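Local coordinates for protein phenylalanine ammonia-lyase (Rhodosporidium toruloides, PDB 1Y2M) that catalyses the non-oxidative deamination of L-phenylalanine and L-tyrosine to trans-cinnamic acid and p-coumaric acid, with release of ammonium, at residues S602-T607 with N623-A628; V142-S145 with S149-L152; M288-S293 with P374-L379. All blocks are in the same frame, centred on the assembly; numbering follows the deposited sequence.

Contact 3 lies near the middle of the chain, its centre about 9 Å from the chain centre. It is a buried meeting of two helices. Contact 1 is also buried and helix on helix, but about 50 Å from the chain centre, and the two centres are about 52 Å apart. Contact 2 is the surface one, within a loop. No two contacts share a helix or loop. An indole edge and a lysine chain do the touching in contact 1, a proline against a phenylalanine and a serine in contact 2, and a serine against valine and leucine methyls in contact 3. In contact 2 a water bridges the segments. Each lies within reach of another subunit.

Contact 1 (S602-T607 with N623-A628); sequences SFAAGT and NAWKVA
W625 and K626 sit side by side on helix 619-646 and both reach helix 593-611. Together they form the tight side. The six-membered ring of the indole comes in edge-on. CH2 of W625 lies 3.9 Å from CB of A604, and CZ3 of W625 is 4.1 Å from N of A605. Both partners lie near the ring plane. CG of W625 is anti to the backbone N (chi1 170°), which sends the ring across to the other helix. H559, F560 and F601 pack round the ring. The two segments belong to an antiparallel helical hairpin. Their axes approach to 9.5 Å, at 144° between the N-to-C directions, and the nearest CA pair is A605 and K626, 6.4 Å apart. CG of K626 rests 3.9 Å from N of S602, and CE of K626 is 4.2 Å from CB of S602. The K626 chain bends at chi2 (-87°), and its methylenes lie along S602. NZ of K626 is hydrogen-bonded to ND1 of H598 and makes a long, weak ion pair with E610 of a second subunit. The loose side is the outer face of helix 619-646, where A624 is exposed and V627 and A628 partly so.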
loop_
_atom_site.group_PDB
_atom_site.type_symbol
_atom_site.label_atom_id
_atom_site.label_comp_id
_atom_site.label_asym_id
_atom_site.label_seq_id
_atom_site.Cartn_x
_atom_site.Cartn_y
_atom_site.Cartn_z
ATOM N N SER B 602 -25.384 -21.825 43.328
ATOM C CA SER B 602 -25.865 -20.692 44.104
ATOM C C SER B 602 -26.978 -19.995 43.322
ATOM O O SER B 602 -28.056 -19.744 43.847
ATOM C CB SER B 602 -24.756 -19.709 44.423
ATOM O OG SER B 602 -25.286 -18.631 45.182
ATOM N N PHE B 603 -26.691 -19.737 42.049
ATOM C CA PHE B 603 -27.688 -19.154 41.164
ATOM C C PHE B 603 -28.901 -20.083 41.089
ATOM O O PHE B 603 -30.055 -19.642 41.282
ATOM C CB PHE B 603 -27.075 -18.909 39.793
ATOM C CG PHE B 603 -27.736 -17.814 38.986
ATOM C CD1 PHE B 603 -28.997 -17.328 39.272
ATOM C CD2 PHE B 603 -27.072 -17.282 37.914
ATOM C CE1 PHE B 603 -29.573 -16.286 38.477
ATOM C CE2 PHE B 603 -27.649 -16.289 37.137
ATOM C CZ PHE B 603 -28.889 -15.809 37.417
ATOM N N ALA B 604 -28.665 -21.390 40.892
ATOM C CA ALA B 604 -29.797 -22.335 40.841
ATOM C C ALA B 604 -30.666 -22.343 42.123
ATOM O O ALA B 604 -31.913 -22.526 42.100
ATOM C CB ALA B 604 -29.347 -23.758 40.489
ATOM N N ALA B 605 -30.028 -22.104 43.258
ATOM C CA ALA B 605 -30.741 -22.074 44.528
ATOM C C ALA B 605 -31.788 -20.949 44.545
ATOM O O ALA B 605 -32.821 -21.090 45.164
ATOM C CB ALA B 605 -29.751 -21.894 45.681
ATOM N N GLY B 606 -31.456 -19.796 43.908
ATOM C CA GLY B 606 -32.441 -18.714 43.724
ATOM C C GLY B 606 -33.651 -19.187 42.936
ATOM O O GLY B 606 -34.770 -18.867 43.295
ATOM N N THR B 607 -33.410 -20.037 41.933
ATOM C CA THR B 607 -34.514 -20.594 41.129
ATOM C C THR B 607 -35.344 -21.522 42.022
ATOM O O THR B 607 -36.602 -21.514 42.010
ATOM C CB THR B 607 -33.953 -21.310 39.889
ATOM O OG1 THR B 607 -33.291 -20.347 39.033
ATOM C CG2 THR B 607 -35.091 -22.008 39.145
ATOM N N ASN B 623 -29.760 -25.186 50.911
ATOM C CA ASN B 623 -28.303 -24.980 50.837
ATOM C C ASN B 623 -27.573 -26.326 50.733
ATOM O O ASN B 623 -26.560 -26.466 50.043
ATOM C CB ASN B 623 -27.816 -24.189 52.044
ATOM C CG ASN B 623 -26.363 -23.704 51.905
ATOM O OD1 ASN B 623 -25.984 -23.106 50.909
ATOM N ND2 ASN B 623 -25.573 -23.920 52.956
ATOM N N ALA B 624 -28.102 -27.323 51.438
ATOM C CA ALA B 624 -27.532 -28.692 51.398
ATOM C C ALA B 624 -27.573 -29.291 50.011
ATOM O O ALA B 624 -26.615 -29.911 49.566
ATOM C CB ALA B 624 -28.250 -29.579 52.371
ATOM N N TRP B 625 -28.706 -29.124 49.329
ATOM C CA TRP B 625 -28.831 -29.523 47.938
ATOM C C TRP B 625 -27.774 -28.827 47.078
ATOM O O TRP B 625 -27.032 -29.465 46.308
ATOM C CB TRP B 625 -30.235 -29.191 47.444
ATOM C CG TRP B 625 -30.362 -29.340 46.002
ATOM C CD1 TRP B 625 -30.494 -30.501 45.302
ATOM C CD2 TRP B 625 -30.341 -28.288 45.029
ATOM N NE1 TRP B 625 -30.568 -30.245 43.960
ATOM C CE2 TRP B 625 -30.466 -28.893 43.761
ATOM C CE3 TRP B 625 -30.180 -26.893 45.093
ATOM C CZ2 TRP B 625 -30.488 -28.161 42.592
ATOM C CZ3 TRP B 625 -30.223 -26.175 43.922
ATOM C CH2 TRP B 625 -30.368 -26.801 42.697
ATOM N N LYS B 626 -27.692 -27.506 47.224
ATOM C CA LYS B 626 -26.716 -26.698 46.504
ATOM C C LYS B 626 -25.277 -27.236 46.658
ATOM O O LYS B 626 -24.521 -27.373 45.701
ATOM C CB LYS B 626 -26.820 -25.234 46.989
ATOM C CG LYS B 626 -25.804 -24.278 46.374
ATOM C CD LYS B 626 -24.488 -24.234 47.135
ATOM C CE LYS B 626 -23.616 -23.066 46.672
ATOM N NZ LYS B 626 -22.419 -22.859 47.552
ATOM N N VAL B 627 -24.902 -27.520 47.897
ATOM C CA VAL B 627 -23.551 -27.991 48.173
ATOM C C VAL B 627 -23.353 -29.396 47.577
ATOM O O VAL B 627 -22.338 -29.681 46.898
ATOM C CB VAL B 627 -23.241 -27.932 49.674
ATOM C CG1 VAL B 627 -21.933 -28.628 49.960
ATOM C CG2 VAL B 627 -23.156 -26.468 50.137
ATOM N N ALA B 628 -24.316 -30.283 47.805
ATOM C CA ALA B 628 -24.185 -31.653 47.267
ATOM C C ALA B 628 -24.143 -31.619 45.752
ATOM O O ALA B 628 -23.382 -32.340 45.115
ATOM C CB ALA B 628 -25.318 -32.520 47.733
#

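Contact 2 (V142-S145 with S149-L152); sequences VLPS and SFRL
P144 and F150 meet within the long loop between helix 125-138 and helix 162-176, where three residues separate the segments and the chain bends round by roughly a right angle. Neither segment is a regular helix or strand. The van der Waals part is small. CG of P144 lies 3.8 Å from CE1 of F150, and CB of P144 is 3.9 Å from the same CE1. The proline approaches the ring obliquely. CG of F150 is anti to the carbonyl carbon (chi1 -76°), and this lets CE1 reach P144. F147 meets the F150 ring edge-to-face, and L156 touches it too. OG of S149 also rests 3.9 Å from CB of P144.

The polar part runs through S149 and a water. OG of S149 is hydrogen-bonded to O of S146. OG of S149 is also hydrogen-bonded to the water oxygen, at 2.7 Å, and that water donates to OG of S145 at 3.3 Å. The water therefore links the hydroxyls of S145 and S149 across the bend. OG of S145 also bonds to E700 of a third subunit, and N of L152 bonds to E241 of that subunit.

A further bond lies within 149-152. NH1 of R151, which also bonds to O of D148, donates to O of F150 at 2.9 Å, with an N-H...O angle of 154°. The donor stands above the carbonyl plane, while the oxygen lies close to the guanidinium plane.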
loop_
_atom_site.group_PDB
_atom_site.type_symbol
_atom_site.label_atom_id
_atom_site.label_comp_id
_atom_site.label_asym_id
_atom_site.label_seq_id
_atom_site.Cartn_x
_atom_site.Cartn_y
_atom_site.Cartn_z
ATOM N N VAL B 142 23.317 -11.005 -7.932
ATOM C CA VAL B 142 24.111 -11.228 -6.739
ATOM C C VAL B 142 23.839 -12.607 -6.142
ATOM O O VAL B 142 22.705 -13.034 -5.941
ATOM C CB VAL B 142 23.843 -10.094 -5.715
ATOM C CG1 VAL B 142 24.394 -10.436 -4.350
ATOM C CG2 VAL B 142 24.312 -8.783 -6.258
ATOM N N LEU B 143 24.955 -13.283 -5.870
ATOM C CA LEU B 143 25.015 -14.598 -5.253
ATOM C C LEU B 143 26.207 -14.614 -4.294
ATOM O O LEU B 143 27.143 -13.818 -4.463
ATOM C CB LEU B 143 25.231 -15.635 -6.350
ATOM C CG LEU B 143 24.068 -15.971 -7.248
ATOM C CD1 LEU B 143 24.580 -16.785 -8.431
ATOM C CD2 LEU B 143 22.973 -16.695 -6.470
ATOM N N PRO B 144 26.246 -15.534 -3.295
ATOM C CA PRO B 144 27.386 -15.591 -2.410
ATOM C C PRO B 144 28.656 -15.879 -3.184
ATOM O O PRO B 144 28.653 -16.706 -4.097
ATOM C CB PRO B 144 27.080 -16.785 -1.479
ATOM C CG PRO B 144 25.802 -17.291 -1.843
ATOM C CD PRO B 144 25.213 -16.520 -2.962
ATOM N N SER B 145 29.731 -15.203 -2.828
ATOM C CA SER B 145 30.991 -15.348 -3.555
ATOM C C SER B 145 31.683 -16.682 -3.203
ATOM O O SER B 145 32.490 -17.183 -3.984
ATOM C CB SER B 145 31.947 -14.143 -3.320
ATOM O OG SER B 145 32.265 -14.019 -1.959
ATOM N N SER B 149 30.861 -17.848 3.576
ATOM C CA SER B 149 29.780 -17.068 4.180
ATOM C C SER B 149 28.624 -17.917 4.682
ATOM O O SER B 149 27.748 -17.396 5.378
ATOM C CB SER B 149 29.215 -16.052 3.176
ATOM O OG SER B 149 28.709 -16.717 2.023
ATOM N N PHE B 150 28.603 -19.203 4.308
ATOM C CA PHE B 150 27.489 -20.078 4.701
ATOM C C PHE B 150 27.617 -20.435 6.161
ATOM O O PHE B 150 28.717 -20.568 6.690
ATOM C CB PHE B 150 27.473 -21.378 3.936
ATOM C CG PHE B 150 26.966 -21.273 2.512
ATOM C CD1 PHE B 150 27.324 -20.227 1.658
ATOM C CD2 PHE B 150 26.183 -22.285 2.004
ATOM C CE1 PHE B 150 26.905 -20.224 0.318
ATOM C CE2 PHE B 150 25.757 -22.281 0.692
ATOM C CZ PHE B 150 26.116 -21.272 -0.164
ATOM N N ARG B 151 26.463 -20.583 6.782
ATOM C CA ARG B 151 26.316 -20.870 8.217
ATOM C C ARG B 151 25.250 -21.926 8.315
ATOM O O ARG B 151 24.554 -22.217 7.350
ATOM C CB ARG B 151 25.916 -19.624 8.975
ATOM C CG ARG B 151 26.963 -18.520 8.908
ATOM C CD ARG B 151 28.156 -18.877 9.722
ATOM N NE ARG B 151 29.098 -17.770 9.769
ATOM C CZ ARG B 151 30.071 -17.573 8.884
ATOM N NH1 ARG B 151 30.247 -18.402 7.862
ATOM N NH2 ARG B 151 30.870 -16.529 9.032
ATOM N N LEU B 152 25.131 -22.550 9.477
ATOM C CA LEU B 152 24.169 -23.593 9.681
ATOM C C LEU B 152 22.793 -23.019 9.412
ATOM O O LEU B 152 22.409 -22.011 10.007
ATOM C CB LEU B 152 24.285 -24.108 11.133
ATOM C CG LEU B 152 23.212 -25.084 11.553
ATOM C CD1 LEU B 152 23.259 -26.396 10.827
ATOM C CD2 LEU B 152 23.438 -25.333 13.026
HETATM O O HOH W 1 30.433 -15.493 0.349
#

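Contact 3 (M288-S293 with P374-L379); sequences MLSLLS and PLVSDL
S290 has its OG anti to the backbone N (chi1 174°), and this sends the hydroxyl across to helix 368-391. There V376 turns CG2 to meet it. That methyl is anti to the carbonyl carbon, while CG1 takes the place anti to the backbone N (chi1 171°). L379, one turn further on, also has its CG anti to the carbonyl carbon (chi1 -67°), and its CD1 methyl comes to the same serine.

The closest approach is OG of S290 to CG2 of V376, at 3.5 Å. CD1 of L379 is 4.0 Å from CB of S290 and 4.1 Å from OG of S290. The small serine is thus touched by methyls from two successive turns of the facing helix. No hydrogen bond crosses between the segments. The buried hydroxyl is satisfied by OE1 of Q44, on helix 44-52. Q44 also touches L379, so it packs against both helices.

Other helices pack around the two segments. L289 and L292 meet helix 506-560, and V376 also meets T324, E327 and V328 of helix 323-336. On the 374-379 segment, D378 makes a salt bridge with K424 of a fourth subunit, and OG of S377 bonds to H381 of that subunit. One helix therefore meets S290 within its own chain while binding a neighbour.

The CA atoms of S290 and V376 are 7.4 Å apart. A small serine against methyls of a neighbouring helix, in the central bundle of long helices, is consistent with the helical core of the PAL/histidase fold.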
loop_
_atom_site.group_PDB
_atom_site.type_symbol
_atom_site.label_atom_id
_atom_site.label_comp_id
_atom_site.label_asym_id
_atom_site.label_seq_id
_atom_site.Cartn_x
_atom_site.Cartn_y
_atom_site.Cartn_z
HETATM N N MSE B 288 -4.649 -25.209 -2.101
HETATM C CA MSE B 288 -4.721 -26.103 -0.940
HETATM C C MSE B 288 -5.135 -25.341 0.309
HETATM O O MSE B 288 -5.913 -25.816 1.124
HETATM C CB MSE B 288 -3.395 -26.815 -0.668
HETATM C CG MSE B 288 -2.810 -27.501 -1.835
HETATM SE SE MSE B 288 -4.050 -28.779 -2.678
HETATM C CE MSE B 288 -2.926 -28.993 -4.338
ATOM N N LEU B 289 -4.613 -24.121 0.448
ATOM C CA LEU B 289 -4.850 -23.328 1.614
ATOM C C LEU B 289 -6.318 -22.836 1.568
ATOM O O LEU B 289 -6.957 -22.746 2.590
ATOM C CB LEU B 289 -3.874 -22.167 1.675
ATOM C CG LEU B 289 -2.429 -22.477 2.015
ATOM C CD1 LEU B 289 -1.563 -21.255 1.789
ATOM C CD2 LEU B 289 -2.302 -22.932 3.460
ATOM N N SER B 290 -6.862 -22.620 0.384
ATOM C CA SER B 290 -8.262 -22.247 0.233
ATOM C C SER B 290 -9.135 -23.386 0.714
ATOM O O SER B 290 -10.098 -23.186 1.453
ATOM C CB SER B 290 -8.548 -22.011 -1.257
ATOM O OG SER B 290 -9.914 -21.769 -1.488
ATOM N N LEU B 291 -8.779 -24.621 0.333
ATOM C CA LEU B 291 -9.566 -25.795 0.775
ATOM C C LEU B 291 -9.435 -25.997 2.269
ATOM O O LEU B 291 -10.394 -26.329 2.963
ATOM C CB LEU B 291 -9.192 -27.054 -0.000
ATOM C CG LEU B 291 -9.568 -27.035 -1.500
ATOM C CD1 LEU B 291 -9.231 -28.402 -2.140
ATOM C CD2 LEU B 291 -11.027 -26.718 -1.717
ATOM N N LEU B 292 -8.250 -25.784 2.791
ATOM C CA LEU B 292 -8.022 -25.906 4.247
ATOM C C LEU B 292 -8.827 -24.862 5.042
ATOM O O LEU B 292 -9.347 -25.131 6.119
ATOM C CB LEU B 292 -6.531 -25.859 4.564
ATOM C CG LEU B 292 -6.096 -25.864 6.033
ATOM C CD1 LEU B 292 -6.606 -27.155 6.733
ATOM C CD2 LEU B 292 -4.600 -25.716 6.213
ATOM N N SER B 293 -8.948 -23.663 4.494
ATOM C CA SER B 293 -9.748 -22.588 5.099
ATOM C C SER B 293 -11.210 -23.032 5.245
ATOM O O SER B 293 -11.871 -22.756 6.248
ATOM C CB SER B 293 -9.693 -21.332 4.230
ATOM O OG SER B 293 -10.510 -20.342 4.840
ATOM N N PRO B 374 -15.748 -15.091 -3.639
ATOM C CA PRO B 374 -15.094 -14.232 -4.620
ATOM C C PRO B 374 -13.646 -14.534 -4.883
ATOM O O PRO B 374 -13.195 -14.553 -6.039
ATOM C CB PRO B 374 -15.311 -12.832 -4.053
ATOM C CG PRO B 374 -16.595 -12.926 -3.351
ATOM C CD PRO B 374 -16.452 -14.291 -2.636
ATOM N N LEU B 375 -12.904 -14.795 -3.821
ATOM C CA LEU B 375 -11.497 -15.048 -3.986
ATOM C C LEU B 375 -11.259 -16.445 -4.630
ATOM O O LEU B 375 -10.254 -16.669 -5.333
ATOM C CB LEU B 375 -10.728 -14.898 -2.701
ATOM C CG LEU B 375 -10.967 -15.870 -1.573
ATOM C CD1 LEU B 375 -10.056 -17.092 -1.655
ATOM C CD2 LEU B 375 -10.826 -15.086 -0.221
ATOM N N VAL B 376 -12.182 -17.374 -4.412
ATOM C CA VAL B 376 -12.073 -18.665 -5.071
ATOM C C VAL B 376 -12.247 -18.512 -6.550
ATOM O O VAL B 376 -11.565 -19.181 -7.331
ATOM C CB VAL B 376 -13.038 -19.689 -4.440
ATOM C CG1 VAL B 376 -13.110 -20.985 -5.260
ATOM C CG2 VAL B 376 -12.562 -19.979 -3.032
ATOM N N SER B 377 -13.170 -17.639 -6.975
ATOM C CA SER B 377 -13.326 -17.391 -8.395
ATOM C C SER B 377 -12.033 -16.861 -8.991
ATOM O O SER B 377 -11.685 -17.215 -10.095
ATOM C CB SER B 377 -14.526 -16.447 -8.717
ATOM O OG SER B 377 -14.794 -16.441 -10.099
ATOM N N ASP B 378 -11.335 -15.996 -8.241
ATOM C CA ASP B 378 -10.076 -15.435 -8.680
ATOM C C ASP B 378 -9.036 -16.535 -8.801
ATOM O O ASP B 378 -8.275 -16.552 -9.776
ATOM C CB ASP B 378 -9.586 -14.366 -7.707
ATOM C CG ASP B 378 -10.310 -13.080 -7.856
ATOM O OD1 ASP B 378 -11.042 -12.892 -8.847
ATOM O OD2 ASP B 378 -10.074 -12.200 -6.970
ATOM N N LEU B 379 -9.009 -17.477 -7.865
ATOM C CA LEU B 379 -8.033 -18.552 -7.989
ATOM C C LEU B 379 -8.302 -19.462 -9.197
ATOM O O LEU B 379 -7.378 -19.897 -9.866
ATOM C CB LEU B 379 -8.039 -19.380 -6.723
ATOM C CG LEU B 379 -7.528 -18.664 -5.467
ATOM C CD1 LEU B 379 -7.803 -19.445 -4.199
ATOM C CD2 LEU B 379 -6.059 -18.319 -5.647
#